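Local atomic coordinates of beta-hexosaminidase Amuc_2018 (Akkermansia muciniphila, PDB entry 6JEB), a protein that hydrolyses terminal non-reducing N-acetyl-D-hexosamine residues of N-acetyl-beta-D-hexosaminides, releasing N-acetylglucosamine from unbranched N-glycans and chitobiose. Residues Met190-Phe204 with Glu223-Tyr236. Residues are numbered along the deposited sequence; the frame is centred on the assembly and turned at random.
Sequences MPGHNQALHAAYPEF and ELVCPQKPEVWKFY. With ZN (zinc ion), chain B.
Pro191 O is gripped from both faces of its carbonyl plane: Val225 N donates to it across the contact at 3.2 Å, and Asn194 ND2, from its own segment, comes from above the opposite face at 3.0 Å. That second bond fixes the amide of Asn194, whose OD1 accepts a hydrogen bond from a water that in turn accepts one from Tyr236 OH. Met190 lies over the Tyr236 ring in a Met-aromatic contact, SD 4.1 Å from the ring centroid and almost on the normal, with CE over the rim of that face. Further along, Cys226 N gives Phe204 O a nearly straight bond of 2.9 Å, in the carbonyl plane. This tie sits right beside the zinc site, where Cys226 SG binds the metal together with Cys206, Cys267 and Cys270. With CG anti to its carbonyl carbon (chi1 -65°), Phe204 pushes its ring among Val232 CG2, Glu231 CB and Phe235; CE2 rests 3.5 Å from Phe235 CG, the two ring planes tilted by 40°. Tyr201 CB covers one face of the Phe204 ring. A serine in place of Phe204 would probably open a gap between Tyr201 and Phe235, leaving the latter's ring freer to shift. Leu197 fills in with CD1 against Phe235 CZ and CD2 against Val225 CG1. In the family 20 catalytic barrel, the pair joins the loop carrying His193, which hydrogen-bonds Asp130 and Glu258 of the charge relay, and helix 195-200 to the start of helix 230-246, with helices 262-266 and 282-299 packing against Pro191.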
loop_
_atom_site.group_PDB
_atom_site.type_symbol
_atom_site.label_atom_id
_atom_site.label_comp_id
_atom_site.label_asym_id
_atom_site.label_seq_id
_atom_site.Cartn_x
_atom_site.Cartn_y
_atom_site.Cartn_z
ATOM N N MET A 190 5.646 -7.147 -13.117
ATOM C CA MET A 190 5.930 -7.916 -14.321
ATOM C C MET A 190 4.607 -8.404 -14.890
ATOM O O MET A 190 3.626 -8.534 -14.151
ATOM C CB MET A 190 6.826 -9.114 -13.987
ATOM C CG MET A 190 6.239 -10.023 -12.927
ATOM S SD MET A 190 7.376 -11.326 -12.431
ATOM C CE MET A 190 8.433 -10.445 -11.316
ATOM N N PRO A 191 4.545 -8.693 -16.203
ATOM C CA PRO A 191 5.640 -8.619 -17.174
ATOM C C PRO A 191 5.844 -7.227 -17.775
ATOM O O PRO A 191 6.847 -7.021 -18.465
ATOM C CB PRO A 191 5.200 -9.612 -18.254
ATOM C CG PRO A 191 3.690 -9.505 -18.253
ATOM C CD PRO A 191 3.318 -9.265 -16.795
ATOM N N GLY A 192 4.922 -6.300 -17.525
ATOM C CA GLY A 192 5.007 -4.952 -18.040
ATOM C C GLY A 192 5.538 -3.969 -17.019
ATOM O O GLY A 192 6.189 -4.340 -16.035
ATOM N N HIS A 193 5.249 -2.689 -17.255
ATOM C CA HIS A 193 5.805 -1.607 -16.444
ATOM C C HIS A 193 7.309 -1.791 -16.262
ATOM O O HIS A 193 7.863 -1.622 -15.171
ATOM C CB HIS A 193 5.064 -1.467 -15.108
ATOM C CG HIS A 193 3.799 -0.673 -15.216
ATOM N ND1 HIS A 193 3.788 0.705 -15.166
ATOM C CD2 HIS A 193 2.511 -1.055 -15.405
ATOM C CE1 HIS A 193 2.545 1.139 -15.297
ATOM N NE2 HIS A 193 1.750 0.090 -15.446
ATOM N N ASN A 194 7.978 -2.107 -17.374
ATOM C CA ASN A 194 9.342 -2.617 -17.339
ATOM C C ASN A 194 10.296 -1.816 -18.220
ATOM O O ASN A 194 11.332 -2.348 -18.636
ATOM C CB ASN A 194 9.374 -4.101 -17.726
ATOM C CG ASN A 194 9.555 -5.012 -16.525
ATOM O OD1 ASN A 194 10.211 -4.646 -15.547
ATOM N ND2 ASN A 194 8.998 -6.214 -16.602
ATOM N N GLN A 195 9.995 -0.545 -18.503
ATOM C CA GLN A 195 10.908 0.208 -19.365
ATOM C C GLN A 195 12.285 0.365 -18.726
ATOM O O GLN A 195 13.301 0.344 -19.430
ATOM C CB GLN A 195 10.332 1.561 -19.772
ATOM C CG GLN A 195 11.212 2.264 -20.810
ATOM C CD GLN A 195 10.515 3.417 -21.486
ATOM O OE1 GLN A 195 9.291 3.400 -21.652
ATOM N NE2 GLN A 195 11.285 4.436 -21.879
ATOM N N ALA A 196 12.348 0.518 -17.398
ATOM C CA ALA A 196 13.649 0.670 -16.752
ATOM C C ALA A 196 14.465 -0.613 -16.875
ATOM O O ALA A 196 15.666 -0.571 -17.190
ATOM C CB ALA A 196 13.483 1.099 -15.291
ATOM N N LEU A 197 13.820 -1.765 -16.669
ATOM C CA LEU A 197 14.500 -3.040 -16.861
ATOM C C LEU A 197 14.961 -3.210 -18.307
ATOM O O LEU A 197 16.056 -3.731 -18.558
ATOM C CB LEU A 197 13.581 -4.191 -16.433
ATOM C CG LEU A 197 14.169 -5.606 -16.504
ATOM C CD1 LEU A 197 15.403 -5.743 -15.615
ATOM C CD2 LEU A 197 13.108 -6.653 -16.147
ATOM N N HIS A 198 14.149 -2.762 -19.274
ATOM C CA HIS A 198 14.541 -2.855 -20.680
ATOM C C HIS A 198 15.752 -1.979 -20.973
ATOM O O HIS A 198 16.643 -2.376 -21.732
ATOM C CB HIS A 198 13.355 -2.496 -21.586
ATOM C CG HIS A 198 13.553 -2.859 -23.030
ATOM N ND1 HIS A 198 12.574 -3.480 -23.777
ATOM C CD2 HIS A 198 14.606 -2.680 -23.864
ATOM C CE1 HIS A 198 13.020 -3.678 -25.007
ATOM N NE2 HIS A 198 14.251 -3.204 -25.085
ATOM N N ALA A 199 15.798 -0.778 -20.393
ATOM C CA ALA A 199 16.960 0.085 -20.588
ATOM C C ALA A 199 18.243 -0.605 -20.139
ATOM O O ALA A 199 19.287 -0.484 -20.798
ATOM C CB ALA A 199 16.761 1.402 -19.835
ATOM N N ALA A 200 18.175 -1.364 -19.038
ATOM C CA ALA A 200 19.355 -2.046 -18.510
ATOM C C ALA A 200 19.632 -3.359 -19.233
ATOM O O ALA A 200 20.785 -3.654 -19.572
ATOM C CB ALA A 200 19.178 -2.305 -17.015
ATOM N N TYR A 201 18.591 -4.167 -19.450
ATOM C CA TYR A 201 18.724 -5.538 -19.946
ATOM C C TYR A 201 17.743 -5.756 -21.094
ATOM O O TYR A 201 16.750 -6.487 -20.959
ATOM C CB TYR A 201 18.514 -6.555 -18.818
ATOM C CG TYR A 201 19.627 -6.501 -17.796
ATOM C CD1 TYR A 201 20.886 -7.008 -18.096
ATOM C CD2 TYR A 201 19.437 -5.911 -16.545
ATOM C CE1 TYR A 201 21.928 -6.938 -17.191
ATOM C CE2 TYR A 201 20.478 -5.838 -15.627
ATOM C CZ TYR A 201 21.720 -6.363 -15.957
ATOM O OH TYR A 201 22.759 -6.286 -15.061
ATOM N N PRO A 202 17.998 -5.133 -22.247
ATOM C CA PRO A 202 17.090 -5.315 -23.390
ATOM C C PRO A 202 16.960 -6.765 -23.806
ATOM O O PRO A 202 15.920 -7.160 -24.357
ATOM C CB PRO A 202 17.738 -4.463 -24.489
ATOM C CG PRO A 202 19.192 -4.379 -24.089
ATOM C CD PRO A 202 19.164 -4.298 -22.590
ATOM N N GLU A 203 17.986 -7.578 -23.533
ATOM C CA GLU A 203 17.962 -8.991 -23.885
ATOM C C GLU A 203 16.870 -9.775 -23.160
ATOM O O GLU A 203 16.616 -10.924 -23.538
ATOM C CB GLU A 203 19.333 -9.626 -23.619
ATOM C CG GLU A 203 19.790 -9.583 -22.150
ATOM C CD GLU A 203 20.743 -8.437 -21.846
ATOM O OE1 GLU A 203 20.525 -7.323 -22.368
ATOM O OE2 GLU A 203 21.723 -8.648 -21.090
ATOM N N PHE A 204 16.224 -9.202 -22.140
ATOM C CA PHE A 204 15.130 -9.894 -21.462
ATOM C C PHE A 204 13.800 -9.771 -22.199
ATOM O O PHE A 204 12.807 -10.345 -21.740
ATOM C CB PHE A 204 14.920 -9.347 -20.041
ATOM C CG PHE A 204 16.070 -9.580 -19.091
ATOM C CD1 PHE A 204 17.155 -10.385 -19.424
ATOM C CD2 PHE A 204 16.044 -8.989 -17.829
ATOM C CE1 PHE A 204 18.211 -10.582 -18.507
ATOM C CE2 PHE A 204 17.082 -9.175 -16.910
ATOM C CZ PHE A 204 18.170 -9.972 -17.250
ATOM N N GLU A 223 6.366 -2.890 -23.477
ATOM C CA GLU A 223 7.519 -3.783 -23.373
ATOM C C GLU A 223 7.280 -4.836 -22.294
ATOM O O GLU A 223 7.294 -4.526 -21.098
ATOM C CB GLU A 223 8.771 -2.968 -23.060
ATOM C CG GLU A 223 9.173 -2.018 -24.167
ATOM C CD GLU A 223 9.589 -2.748 -25.429
ATOM O OE1 GLU A 223 10.030 -3.914 -25.327
ATOM O OE2 GLU A 223 9.480 -2.158 -26.524
ATOM N N LEU A 224 7.092 -6.087 -22.703
ATOM C CA LEU A 224 6.936 -7.194 -21.770
ATOM C C LEU A 224 8.183 -8.070 -21.805
ATOM O O LEU A 224 8.740 -8.330 -22.879
ATOM C CB LEU A 224 5.718 -8.058 -22.137
ATOM C CG LEU A 224 4.365 -7.359 -22.308
ATOM C CD1 LEU A 224 3.249 -8.383 -22.414
ATOM C CD2 LEU A 224 4.080 -6.396 -21.162
ATOM N N VAL A 225 8.617 -8.542 -20.631
ATOM C CA VAL A 225 9.671 -9.551 -20.622
ATOM C C VAL A 225 9.206 -10.765 -21.429
ATOM O O VAL A 225 8.011 -11.088 -21.487
ATOM C CB VAL A 225 10.104 -9.955 -19.202
ATOM C CG1 VAL A 225 10.851 -8.809 -18.522
ATOM C CG2 VAL A 225 8.892 -10.411 -18.368
ATOM N N CYS A 226 10.158 -11.429 -22.085
ATOM C CA CYS A 226 9.831 -12.562 -22.939
ATOM C C CYS A 226 9.918 -13.849 -22.128
ATOM O O CYS A 226 11.018 -14.218 -21.694
ATOM C CB CYS A 226 10.782 -12.627 -24.124
ATOM S SG CYS A 226 10.386 -14.020 -25.222
ATOM N N PRO A 227 8.812 -14.565 -21.904
ATOM C CA PRO A 227 8.884 -15.797 -21.099
ATOM C C PRO A 227 9.722 -16.895 -21.727
ATOM O O PRO A 227 10.010 -17.886 -21.043
ATOM C CB PRO A 227 7.415 -16.235 -20.978
ATOM C CG PRO A 227 6.614 -14.999 -21.263
ATOM C CD PRO A 227 7.428 -14.233 -22.280
ATOM N N GLN A 228 10.108 -16.768 -22.997
ATOM C CA GLN A 228 10.874 -17.831 -23.637
ATOM C C GLN A 228 12.365 -17.737 -23.367
ATOM O O GLN A 228 13.107 -18.651 -23.746
ATOM C CB GLN A 228 10.649 -17.821 -25.152
ATOM C CG GLN A 228 9.205 -17.549 -25.579
ATOM C CD GLN A 228 8.169 -18.259 -24.714
ATOM O OE1 GLN A 228 8.383 -19.377 -24.228
ATOM N NE2 GLN A 228 7.031 -17.611 -24.528
ATOM N N LYS A 229 12.825 -16.679 -22.715
ATOM C CA LYS A 229 14.255 -16.445 -22.583
ATOM C C LYS A 229 14.754 -16.962 -21.244
ATOM O O LYS A 229 14.243 -16.536 -20.195
ATOM C CB LYS A 229 14.552 -14.960 -22.730
ATOM C CG LYS A 229 14.080 -14.426 -24.075
ATOM C CD LYS A 229 14.969 -13.313 -24.574
ATOM C CE LYS A 229 14.552 -12.857 -25.954
ATOM N NZ LYS A 229 15.284 -11.621 -26.368
ATOM N N PRO A 230 15.730 -17.875 -21.229
ATOM C CA PRO A 230 16.194 -18.422 -19.946
ATOM C C PRO A 230 16.753 -17.368 -19.019
ATOM O O PRO A 230 16.658 -17.519 -17.793
ATOM C CB PRO A 230 17.268 -19.440 -20.358
ATOM C CG PRO A 230 17.685 -19.022 -21.748
ATOM C CD PRO A 230 16.441 -18.458 -22.382
ATOM N N GLU A 231 17.342 -16.301 -19.562
ATOM C CA GLU A 231 17.889 -15.226 -18.737
ATOM C C GLU A 231 16.819 -14.567 -17.879
ATOM O O GLU A 231 17.110 -14.072 -16.786
ATOM C CB GLU A 231 18.506 -14.153 -19.633
ATOM C CG GLU A 231 19.714 -14.596 -20.421
ATOM C CD GLU A 231 19.365 -15.275 -21.739
ATOM O OE1 GLU A 231 18.160 -15.480 -22.046
ATOM O OE2 GLU A 231 20.317 -15.597 -22.474
ATOM N N VAL A 232 15.585 -14.509 -18.388
ATOM C CA VAL A 232 14.491 -13.900 -17.636
ATOM C C VAL A 232 14.242 -14.684 -16.355
ATOM O O VAL A 232 14.105 -14.112 -15.267
ATOM C CB VAL A 232 13.225 -13.823 -18.511
ATOM C CG1 VAL A 232 12.000 -13.535 -17.663
ATOM C CG2 VAL A 232 13.399 -12.766 -19.585
ATOM N N TRP A 233 14.209 -16.014 -16.462
ATOM C CA TRP A 233 13.918 -16.844 -15.298
ATOM C C TRP A 233 15.089 -16.886 -14.328
ATOM O O TRP A 233 14.884 -16.915 -13.110
ATOM C CB TRP A 233 13.467 -18.235 -15.751
ATOM C CG TRP A 233 12.238 -18.096 -16.573
ATOM C CD1 TRP A 233 12.125 -18.267 -17.922
ATOM C CD2 TRP A 233 10.955 -17.657 -16.113
ATOM N NE1 TRP A 233 10.845 -17.985 -18.324
ATOM C CE2 TRP A 233 10.105 -17.610 -17.233
ATOM C CE3 TRP A 233 10.444 -17.301 -14.860
ATOM C CZ2 TRP A 233 8.761 -17.237 -17.136
ATOM C CZ3 TRP A 233 9.113 -16.934 -14.763
ATOM C CH2 TRP A 233 8.285 -16.906 -15.897
ATOM N N LYS A 234 16.325 -16.885 -14.839
ATOM C CA LYS A 234 17.471 -16.777 -13.945
ATOM C C LYS A 234 17.454 -15.444 -13.211
ATOM O O LYS A 234 17.756 -15.385 -12.010
ATOM C CB LYS A 234 18.774 -16.945 -14.722
ATOM C CG LYS A 234 20.009 -16.993 -13.834
ATOM C CD LYS A 234 21.236 -17.413 -14.612
ATOM C CE LYS A 234 22.467 -17.499 -13.708
ATOM N NZ LYS A 234 23.723 -17.654 -14.483
ATOM N N PHE A 235 17.084 -14.370 -13.910
ATOM C CA PHE A 235 17.021 -13.054 -13.282
ATOM C C PHE A 235 15.976 -13.029 -12.175
ATOM O O PHE A 235 16.264 -12.632 -11.041
ATOM C CB PHE A 235 16.704 -11.991 -14.338
ATOM C CG PHE A 235 16.430 -10.625 -13.765
ATOM C CD1 PHE A 235 17.448 -9.893 -13.168
ATOM C CD2 PHE A 235 15.165 -10.066 -13.847
ATOM C CE1 PHE A 235 17.206 -8.628 -12.647
ATOM C CE2 PHE A 235 14.911 -8.790 -13.334
ATOM C CZ PHE A 235 15.929 -8.075 -12.734
ATOM N N TYR A 236 14.745 -13.450 -12.481
ATOM C CA TYR A 236 13.713 -13.373 -11.450
ATOM C C TYR A 236 13.991 -14.317 -10.288
ATOM O O TYR A 236 13.645 -13.995 -9.146
ATOM C CB TYR A 236 12.320 -13.574 -12.047
ATOM C CG TYR A 236 11.829 -12.357 -12.803
ATOM C CD1 TYR A 236 11.847 -11.092 -12.224
ATOM C CD2 TYR A 236 11.347 -12.473 -14.095
ATOM C CE1 TYR A 236 11.397 -9.980 -12.916
ATOM C CE2 TYR A 236 10.895 -11.374 -14.793
ATOM C CZ TYR A 236 10.920 -10.126 -14.198
ATOM O OH TYR A 236 10.467 -9.023 -14.892
HETATM ZN ZN ZN B . 8.672 -13.155 -26.560
HETATM O O HOH W 1 10.150 -6.664 -13.673
HETATM O O HOH W 2 6.962 -2.192 -19.992
HETATM O O HOH W 3 17.764 -11.995 -25.876
#